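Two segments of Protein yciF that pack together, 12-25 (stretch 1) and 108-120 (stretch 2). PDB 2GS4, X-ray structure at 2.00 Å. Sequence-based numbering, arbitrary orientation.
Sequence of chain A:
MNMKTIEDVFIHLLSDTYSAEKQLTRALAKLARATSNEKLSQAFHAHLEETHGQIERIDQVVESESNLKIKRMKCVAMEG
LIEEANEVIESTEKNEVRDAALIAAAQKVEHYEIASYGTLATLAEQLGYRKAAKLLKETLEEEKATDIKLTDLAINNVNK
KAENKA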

ATOM      1  N   HIS A  12     -12.850  -7.364   2.471  1.00 26.70           N
ATOM      2  CA  HIS A  12     -11.401  -7.539   2.441  1.00 33.32           C
ATOM      3  C   HIS A  12     -10.690  -6.203   2.684  1.00 26.16           C
ATOM      4  O   HIS A  12      -9.830  -6.104   3.560  1.00 29.50           O
ATOM      5  CB  HIS A  12     -10.960  -8.110   1.086  1.00 32.31           C
ATOM      6  CG  HIS A  12      -9.500  -7.931   0.804  1.00 37.44           C
ATOM      7  ND1 HIS A  12      -8.518  -8.641   1.461  1.00 36.00           N
ATOM      8  CD2 HIS A  12      -8.856  -7.111  -0.061  1.00 40.97           C
ATOM      9  CE1 HIS A  12      -7.332  -8.270   1.012  1.00 37.66           C
ATOM     10  NE2 HIS A  12      -7.509  -7.342   0.088  1.00 55.61           N
ATOM     11  N   LEU A  13     -11.037  -5.182   1.902  1.00 25.22           N
ATOM     12  CA  LEU A  13     -10.407  -3.871   2.043  1.00 23.49           C
ATOM     13  C   LEU A  13     -10.662  -3.207   3.395  1.00 24.33           C
ATOM     14  O   LEU A  13      -9.795  -2.515   3.922  1.00 28.74           O
ATOM     15  CB  LEU A  13     -10.859  -2.943   0.906  1.00 24.13           C
ATOM     16  CG  LEU A  13     -10.333  -3.265  -0.499  1.00 28.68           C
ATOM     17  CD1 LEU A  13     -11.025  -2.373  -1.517  1.00 24.13           C
ATOM     18  CD2 LEU A  13      -8.822  -3.066  -0.551  1.00 30.03           C
ATOM     19  N   LEU A  14     -11.856  -3.405   3.943  1.00 25.27           N
ATOM     20  CA  LEU A  14     -12.199  -2.821   5.236  1.00 23.62           C
ATOM     21  C   LEU A  14     -11.375  -3.484   6.337  1.00 22.98           C
ATOM     22  O   LEU A  14     -10.899  -2.816   7.262  1.00 23.95           O
ATOM     23  CB  LEU A  14     -13.693  -3.012   5.525  1.00 23.40           C
ATOM     24  CG  LEU A  14     -14.192  -2.351   6.812  1.00 21.90           C
ATOM     25  CD1 LEU A  14     -14.220  -0.853   6.632  1.00 21.88           C
ATOM     26  CD2 LEU A  14     -15.593  -2.872   7.148  1.00 26.08           C
ATOM     27  N   SER A  15     -11.215  -4.801   6.226  1.00 26.26           N
ATOM     28  CA  SER A  15     -10.453  -5.585   7.192  1.00 27.53           C
ATOM     29  C   SER A  15      -8.977  -5.195   7.141  1.00 30.88           C
ATOM     30  O   SER A  15      -8.285  -5.179   8.172  1.00 26.97           O
ATOM     31  CB  SER A  15     -10.598  -7.080   6.900  1.00 26.21           C
ATOM     32  OG  SER A  15     -11.932  -7.515   7.090  1.00 28.21           O
ATOM     33  N   ASP A  16      -8.503  -4.882   5.937  1.00 28.35           N
ATOM     34  CA  ASP A  16      -7.115  -4.481   5.747  1.00 26.81           C
ATOM     35  C   ASP A  16      -6.958  -3.112   6.404  1.00 23.60           C
ATOM     36  O   ASP A  16      -6.000  -2.865   7.140  1.00 24.06           O
ATOM     37  CB  ASP A  16      -6.796  -4.382   4.253  1.00 28.76           C
ATOM     38  CG  ASP A  16      -5.438  -4.968   3.900  1.00 34.27           C
ATOM     39  OD1 ASP A  16      -4.982  -4.766   2.752  1.00 44.40           O
ATOM     40  OD2 ASP A  16      -4.830  -5.630   4.762  1.00 24.87           O
ATOM     41  N   THR A  17      -7.921  -2.229   6.162  1.00 24.56           N
ATOM     42  CA  THR A  17      -7.859  -0.898   6.746  1.00 23.94           C
ATOM     43  C   THR A  17      -7.923  -0.974   8.280  1.00 23.84           C
ATOM     44  O   THR A  17      -7.241  -0.209   8.969  1.00 27.13           O
ATOM     45  CB  THR A  17      -8.979   0.004   6.171  1.00 23.07           C
ATOM     46  OG1 THR A  17      -8.635   0.378   4.830  1.00 24.02           O
ATOM     47  CG2 THR A  17      -9.165   1.256   7.006  1.00 20.34           C
ATOM     48  N   TYR A  18      -8.711  -1.908   8.813  1.00 23.52           N
ATOM     49  CA  TYR A  18      -8.811  -2.079  10.265  1.00 26.39           C
ATOM     50  C   TYR A  18      -7.395  -2.374  10.764  1.00 23.46           C
ATOM     51  O   TYR A  18      -6.924  -1.776  11.726  1.00 24.79           O
ATOM     52  CB  TYR A  18      -9.725  -3.258  10.614  1.00 27.07           C
ATOM     53  CG  TYR A  18     -10.071  -3.387  12.088  1.00 33.17           C
ATOM     54  CD1 TYR A  18     -11.090  -2.619  12.654  1.00 30.33           C
ATOM     55  CD2 TYR A  18      -9.386  -4.280  12.913  1.00 31.37           C
ATOM     56  CE1 TYR A  18     -11.420  -2.738  14.002  1.00 36.58           C
ATOM     57  CE2 TYR A  18      -9.711  -4.405  14.274  1.00 42.69           C
ATOM     58  CZ  TYR A  18     -10.730  -3.630  14.805  1.00 43.36           C
ATOM     59  OH  TYR A  18     -11.067  -3.745  16.135  1.00 46.41           O
ATOM     60  N   SER A  19      -6.716  -3.293  10.087  1.00 25.75           N
ATOM     61  CA  SER A  19      -5.352  -3.648  10.457  1.00 24.44           C
ATOM     62  C   SER A  19      -4.431  -2.432  10.360  1.00 24.34           C
ATOM     63  O   SER A  19      -3.626  -2.195  11.251  1.00 20.82           O
ATOM     64  CB  SER A  19      -4.837  -4.787   9.564  1.00 28.74           C
ATOM     65  OG  SER A  19      -3.426  -4.920   9.648  1.00 27.94           O
ATOM     66  N   ALA A  20      -4.564  -1.655   9.287  1.00 21.42           N
ATOM     67  CA  ALA A  20      -3.734  -0.472   9.086  1.00 23.17           C
ATOM     68  C   ALA A  20      -3.866   0.537  10.226  1.00 23.18           C
ATOM     69  O   ALA A  20      -2.876   1.085  10.690  1.00 25.16           O
ATOM     70  CB  ALA A  20      -4.094   0.192   7.753  1.00 21.00           C
ATOM     71  N   GLU A  21      -5.100   0.792  10.652  1.00 24.58           N
ATOM     72  CA  GLU A  21      -5.359   1.740  11.733  1.00 22.79           C
ATOM     73  C   GLU A  21      -4.755   1.220  13.035  1.00 19.13           C
ATOM     74  O   GLU A  21      -4.188   1.985  13.821  1.00 22.97           O
ATOM     75  CB  GLU A  21      -6.878   1.949  11.888  1.00 24.88           C
ATOM     76  CG  GLU A  21      -7.549   2.534  10.642  1.00 23.35           C
ATOM     77  CD  GLU A  21      -7.208   4.005  10.418  1.00 27.32           C
ATOM     78  OE1 GLU A  21      -6.130   4.452  10.869  1.00 29.13           O
ATOM     79  OE2 GLU A  21      -8.016   4.714   9.778  1.00 30.99           O
ATOM     80  N   LYS A  22      -4.879  -0.088  13.239  1.00 19.62           N
ATOM     81  CA  LYS A  22      -4.363  -0.776  14.418  1.00 21.22           C
ATOM     82  C   LYS A  22      -2.851  -0.533  14.503  1.00 26.39           C
ATOM     83  O   LYS A  22      -2.320  -0.133  15.537  1.00 25.50           O
ATOM     84  CB  LYS A  22      -4.623  -2.277  14.282  1.00 25.21           C
ATOM     85  CG  LYS A  22      -5.036  -2.983  15.553  1.00 49.85           C
ATOM     86  CD  LYS A  22      -6.512  -2.787  15.855  1.00 51.80           C
ATOM     87  CE  LYS A  22      -6.851  -3.376  17.214  1.00 76.95           C
ATOM     88  NZ  LYS A  22      -8.162  -2.897  17.716  1.00 51.80           N
ATOM     89  N   GLN A  23      -2.164  -0.783  13.394  1.00 24.92           N
ATOM     90  CA  GLN A  23      -0.723  -0.589  13.327  1.00 22.25           C
ATOM     91  C   GLN A  23      -0.424   0.894  13.456  1.00 21.76           C
ATOM     92  O   GLN A  23       0.534   1.285  14.127  1.00 23.12           O
ATOM     93  CB  GLN A  23      -0.171  -1.096  11.989  1.00 22.58           C
ATOM     94  CG  GLN A  23      -0.504  -2.542  11.672  1.00 22.42           C
ATOM     95  CD  GLN A  23       0.060  -2.976  10.330  1.00 23.38           C
ATOM     96  OE1 GLN A  23       1.244  -2.802  10.060  1.00 20.32           O
ATOM     97  NE2 GLN A  23      -0.786  -3.539   9.484  1.00 24.67           N
ATOM     98  N   LEU A  24      -1.245   1.733  12.827  1.00 22.26           N
ATOM     99  CA  LEU A  24      -0.989   3.160  12.899  1.00 24.76           C
ATOM    100  C   LEU A  24      -0.968   3.676  14.352  1.00 29.47           C
ATOM    101  O   LEU A  24      -0.133   4.518  14.686  1.00 27.00           O
ATOM    102  CB  LEU A  24      -2.002   3.934  12.048  1.00 28.31           C
ATOM    103  CG  LEU A  24      -1.537   5.307  11.526  1.00 38.49           C
ATOM    104  CD1 LEU A  24      -0.139   5.207  10.909  1.00 38.52           C
ATOM    105  CD2 LEU A  24      -2.523   5.830  10.493  1.00 28.07           C
ATOM    106  N   THR A  25      -1.844   3.154  15.217  1.00 27.31           N
ATOM    107  CA  THR A  25      -1.876   3.594  16.625  1.00 28.85           C
ATOM    108  C   THR A  25      -0.505   3.520  17.291  1.00 28.30           C
ATOM    109  O   THR A  25      -0.071   4.481  17.933  1.00 31.40           O
ATOM    110  CB  THR A  25      -2.878   2.772  17.493  1.00 27.24           C
ATOM    111  OG1 THR A  25      -2.526   1.387  17.462  1.00 31.86           O
ATOM    112  CG2 THR A  25      -4.311   2.952  16.991  1.00 28.84           C
ATOM    113  N   LYS A 108       2.913  10.343   3.442  1.00 23.18           N
ATOM    114  CA  LYS A 108       2.829   9.133   2.619  1.00 27.84           C
ATOM    115  C   LYS A 108       1.768   8.235   3.246  1.00 23.93           C
ATOM    116  O   LYS A 108       0.973   7.607   2.544  1.00 21.88           O
ATOM    117  CB  LYS A 108       4.183   8.401   2.578  1.00 28.55           C
ATOM    118  CG  LYS A 108       5.256   9.069   1.707  1.00 23.73           C
ATOM    119  CD  LYS A 108       4.866   9.039   0.238  1.00 24.73           C
ATOM    120  CE  LYS A 108       5.980   9.586  -0.652  1.00 32.16           C
ATOM    121  NZ  LYS A 108       5.623   9.450  -2.094  1.00 34.43           N
ATOM    122  N   VAL A 109       1.777   8.167   4.575  1.00 21.58           N
ATOM    123  CA  VAL A 109       0.800   7.371   5.303  1.00 20.55           C
ATOM    124  C   VAL A 109      -0.576   7.966   4.988  1.00 19.89           C
ATOM    125  O   VAL A 109      -1.536   7.230   4.756  1.00 19.79           O
ATOM    126  CB  VAL A 109       1.090   7.381   6.844  1.00 19.69           C
ATOM    127  CG1 VAL A 109      -0.161   6.961   7.630  1.00 18.41           C
ATOM    128  CG2 VAL A 109       2.225   6.425   7.165  1.00 20.63           C
ATOM    129  N   GLU A 110      -0.668   9.291   4.926  1.00 23.02           N
ATOM    130  CA  GLU A 110      -1.951   9.915   4.614  1.00 22.28           C
ATOM    131  C   GLU A 110      -2.381   9.687   3.164  1.00 26.00           C
ATOM    132  O   GLU A 110      -3.565   9.513   2.893  1.00 20.85           O
ATOM    133  CB  GLU A 110      -1.939  11.417   4.930  1.00 23.52           C
ATOM    134  CG  GLU A 110      -1.878  11.725   6.430  1.00 27.93           C
ATOM    135  CD  GLU A 110      -2.831  10.868   7.252  1.00 29.90           C
ATOM    136  OE1 GLU A 110      -4.057  10.936   7.032  1.00 35.68           O
ATOM    137  OE2 GLU A 110      -2.342  10.121   8.122  1.00 35.56           O
ATOM    138  N   HIS A 111      -1.434   9.676   2.231  1.00 21.80           N
ATOM    139  CA  HIS A 111      -1.787   9.438   0.833  1.00 23.10           C
ATOM    140  C   HIS A 111      -2.486   8.079   0.783  1.00 23.97           C
ATOM    141  O   HIS A 111      -3.540   7.926   0.158  1.00 21.13           O
ATOM    142  CB  HIS A 111      -0.528   9.430  -0.045  1.00 23.04           C
ATOM    143  CG  HIS A 111      -0.789   9.102  -1.485  1.00 30.00           C
ATOM    144  ND1 HIS A 111      -0.556   9.996  -2.508  1.00 37.57           N
ATOM    145  CD2 HIS A 111      -1.240   7.968  -2.073  1.00 38.16           C
ATOM    146  CE1 HIS A 111      -0.851   9.428  -3.664  1.00 29.78           C
ATOM    147  NE2 HIS A 111      -1.267   8.198  -3.429  1.00 39.61           N
ATOM    148  N   TYR A 112      -1.905   7.101   1.471  1.00 21.30           N
ATOM    149  CA  TYR A 112      -2.462   5.757   1.516  1.00 22.38           C
ATOM    150  C   TYR A 112      -3.837   5.716   2.189  1.00 25.53           C
ATOM    151  O   TYR A 112      -4.773   5.128   1.664  1.00 22.78           O
ATOM    152  CB  TYR A 112      -1.513   4.824   2.266  1.00 20.85           C
ATOM    153  CG  TYR A 112      -1.992   3.390   2.374  1.00 24.19           C
ATOM    154  CD1 TYR A 112      -1.820   2.494   1.321  1.00 25.41           C
ATOM    155  CD2 TYR A 112      -2.598   2.925   3.541  1.00 24.45           C
ATOM    156  CE1 TYR A 112      -2.234   1.168   1.429  1.00 29.11           C
ATOM    157  CE2 TYR A 112      -3.016   1.605   3.661  1.00 27.42           C
ATOM    158  CZ  TYR A 112      -2.828   0.731   2.602  1.00 28.19           C
ATOM    159  OH  TYR A 112      -3.210  -0.585   2.724  1.00 29.74           O
ATOM    160  N   GLU A 113      -3.961   6.342   3.351  1.00 23.27           N
ATOM    161  CA  GLU A 113      -5.238   6.316   4.060  1.00 27.41           C
ATOM    162  C   GLU A 113      -6.373   6.972   3.293  1.00 23.82           C
ATOM    163  O   GLU A 113      -7.465   6.412   3.188  1.00 24.96           O
ATOM    164  CB  GLU A 113      -5.071   6.946   5.438  1.00 25.86           C
ATOM    165  CG  GLU A 113      -4.188   6.105   6.348  1.00 25.08           C
ATOM    166  CD  GLU A 113      -4.930   4.925   6.951  1.00 27.93           C
ATOM    167  OE1 GLU A 113      -5.643   5.132   7.954  1.00 48.68           O
ATOM    168  OE2 GLU A 113      -4.815   3.801   6.419  1.00 31.05           O
ATOM    169  N   ILE A 114      -6.110   8.151   2.740  1.00 22.66           N
ATOM    170  CA  ILE A 114      -7.107   8.869   1.963  1.00 24.32           C
ATOM    171  C   ILE A 114      -7.603   8.018   0.787  1.00 27.39           C
ATOM    172  O   ILE A 114      -8.807   7.850   0.596  1.00 26.46           O
ATOM    173  CB  ILE A 114      -6.521  10.215   1.479  1.00 24.70           C
ATOM    174  CG1 ILE A 114      -6.413  11.159   2.683  1.00 24.39           C
ATOM    175  CG2 ILE A 114      -7.360  10.798   0.354  1.00 28.18           C
ATOM    176  CD1 ILE A 114      -5.616  12.425   2.434  1.00 27.65           C
ATOM    177  N   ALA A 115      -6.674   7.464   0.015  1.00 22.25           N
ATOM    178  CA  ALA A 115      -7.046   6.625  -1.113  1.00 23.04           C
ATOM    179  C   ALA A 115      -7.841   5.407  -0.633  1.00 24.84           C
ATOM    180  O   ALA A 115      -8.784   4.979  -1.306  1.00 19.90           O
ATOM    181  CB  ALA A 115      -5.790   6.184  -1.879  1.00 20.63           C
ATOM    182  N   SER A 116      -7.461   4.853   0.524  1.00 25.58           N
ATOM    183  CA  SER A 116      -8.147   3.687   1.092  1.00 25.50           C
ATOM    184  C   SER A 116      -9.607   3.986   1.445  1.00 25.11           C
ATOM    185  O   SER A 116     -10.514   3.239   1.092  1.00 22.77           O
ATOM    186  CB  SER A 116      -7.437   3.198   2.363  1.00 23.97           C
ATOM    187  OG  SER A 116      -6.370   2.315   2.072  1.00 28.18           O
ATOM    188  N   TYR A 117      -9.827   5.077   2.166  1.00 27.56           N
ATOM    189  CA  TYR A 117     -11.180   5.441   2.568  1.00 25.57           C
ATOM    190  C   TYR A 117     -12.015   5.948   1.399  1.00 27.01           C
ATOM    191  O   TYR A 117     -13.239   5.820   1.402  1.00 26.13           O
ATOM    192  CB  TYR A 117     -11.123   6.465   3.710  1.00 28.68           C
ATOM    193  CG  TYR A 117     -10.906   5.801   5.056  1.00 26.44           C
ATOM    194  CD1 TYR A 117     -11.967   5.209   5.738  1.00 28.80           C
ATOM    195  CD2 TYR A 117      -9.636   5.741   5.631  1.00 26.29           C
ATOM    196  CE1 TYR A 117     -11.774   4.575   6.965  1.00 25.82           C
ATOM    197  CE2 TYR A 117      -9.431   5.107   6.855  1.00 28.62           C
ATOM    198  CZ  TYR A 117     -10.504   4.530   7.517  1.00 27.73           C
ATOM    199  OH  TYR A 117     -10.313   3.923   8.736  1.00 28.60           O
ATOM    200  N   GLY A 118     -11.357   6.529   0.400  1.00 28.66           N
ATOM    201  CA  GLY A 118     -12.085   7.002  -0.761  1.00 29.06           C
ATOM    202  C   GLY A 118     -12.681   5.771  -1.422  1.00 29.89           C
ATOM    203  O   GLY A 118     -13.859   5.743  -1.775  1.00 24.69           O
ATOM    204  N   THR A 119     -11.858   4.735  -1.553  1.00 27.35           N
ATOM    205  CA  THR A 119     -12.267   3.471  -2.158  1.00 26.23           C
ATOM    206  C   THR A 119     -13.371   2.781  -1.343  1.00 30.05           C
ATOM    207  O   THR A 119     -14.381   2.356  -1.898  1.00 28.54           O
ATOM    208  CB  THR A 119     -11.045   2.518  -2.307  1.00 26.44           C
ATOM    209  OG1 THR A 119     -10.104   3.090  -3.228  1.00 30.83           O
ATOM    210  CG2 THR A 119     -11.481   1.153  -2.817  1.00 26.14           C
ATOM    211  N   LEU A 120     -13.186   2.687  -0.028  1.00 25.57           N
ATOM    212  CA  LEU A 120     -14.176   2.038   0.838  1.00 30.13           C
ATOM    213  C   LEU A 120     -15.519   2.769   0.837  1.00 28.76           C
ATOM    214  O   LEU A 120     -16.576   2.136   0.804  1.00 26.62           O
ATOM    215  CB  LEU A 120     -13.644   1.926   2.278  1.00 24.26           C
ATOM    216  CG  LEU A 120     -12.536   0.895   2.523  1.00 24.89           C
ATOM    217  CD1 LEU A 120     -11.907   1.124   3.894  1.00 22.73           C
ATOM    218  CD2 LEU A 120     -13.113  -0.514   2.432  1.00 25.53           C
TER
HETATM  219  O   HOH W   1      -6.059   1.599   4.985  1.00 32.33           O

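Two helices run in nearly opposite directions, their axes 148° apart and 10.3 Å from each other at closest approach, so a walk up stretch 2 is a walk down stretch 1. The register tightens along the way: Val-109 CA lies 8.9 Å from Leu-24 CA, whereas Leu-120 CA comes within 6.8 Å of Leu-14 CA.

The wide end is filled by branched aliphatics. Val-109 points toward stretch 1, and its CG1 meets Leu-24 CD1 at 3.7 Å. One turn on, Tyr-112 offers the edge of its ring to Ala-20, CE2 to CB at 4.5 Å, a loose apolar contact.

The middle is polar. Glu-113 leaves its helix sideways, but its m, m rotamer brings the carboxylate to the partner, where OE1 sits 3.0 Å from Glu-21 OE2. Both are acceptors, so this is no hydrogen bond; if both carboxylates are charged, the approach is repulsive. A water donates to Glu-113 OE2 at 2.9 Å and also hydrogen-bonds Thr-17 OG1 (2.9 Å) and Ser-116 OG (3.0 Å), tying the two helices together through three side chains. Tyr-117 then supplies the direct link: its OH donates to Glu-21 OE2 at 2.6 Å, a short bond lying near the ring plane, while the same OH touches Thr-17 CG2 at 3.4 Å.

Beyond this the contact turns largely apolar again. Thr-119 spends its hydroxyl on its own helix, OG1 donating to Ala-115 O at 3.0 Å, and turns its methyl CG2 to Leu-13 CD1, 3.8 Å away. Leu-120, the residue most covered by the partner helix, closes this end: its CD2 packs on Leu-13 CB at 3.6 Å and Leu-14 CB at 4.0 Å, while its CD1 reaches Thr-17 OG1 at 3.5 Å. The rule is apolar ends around a hydrated polar centre.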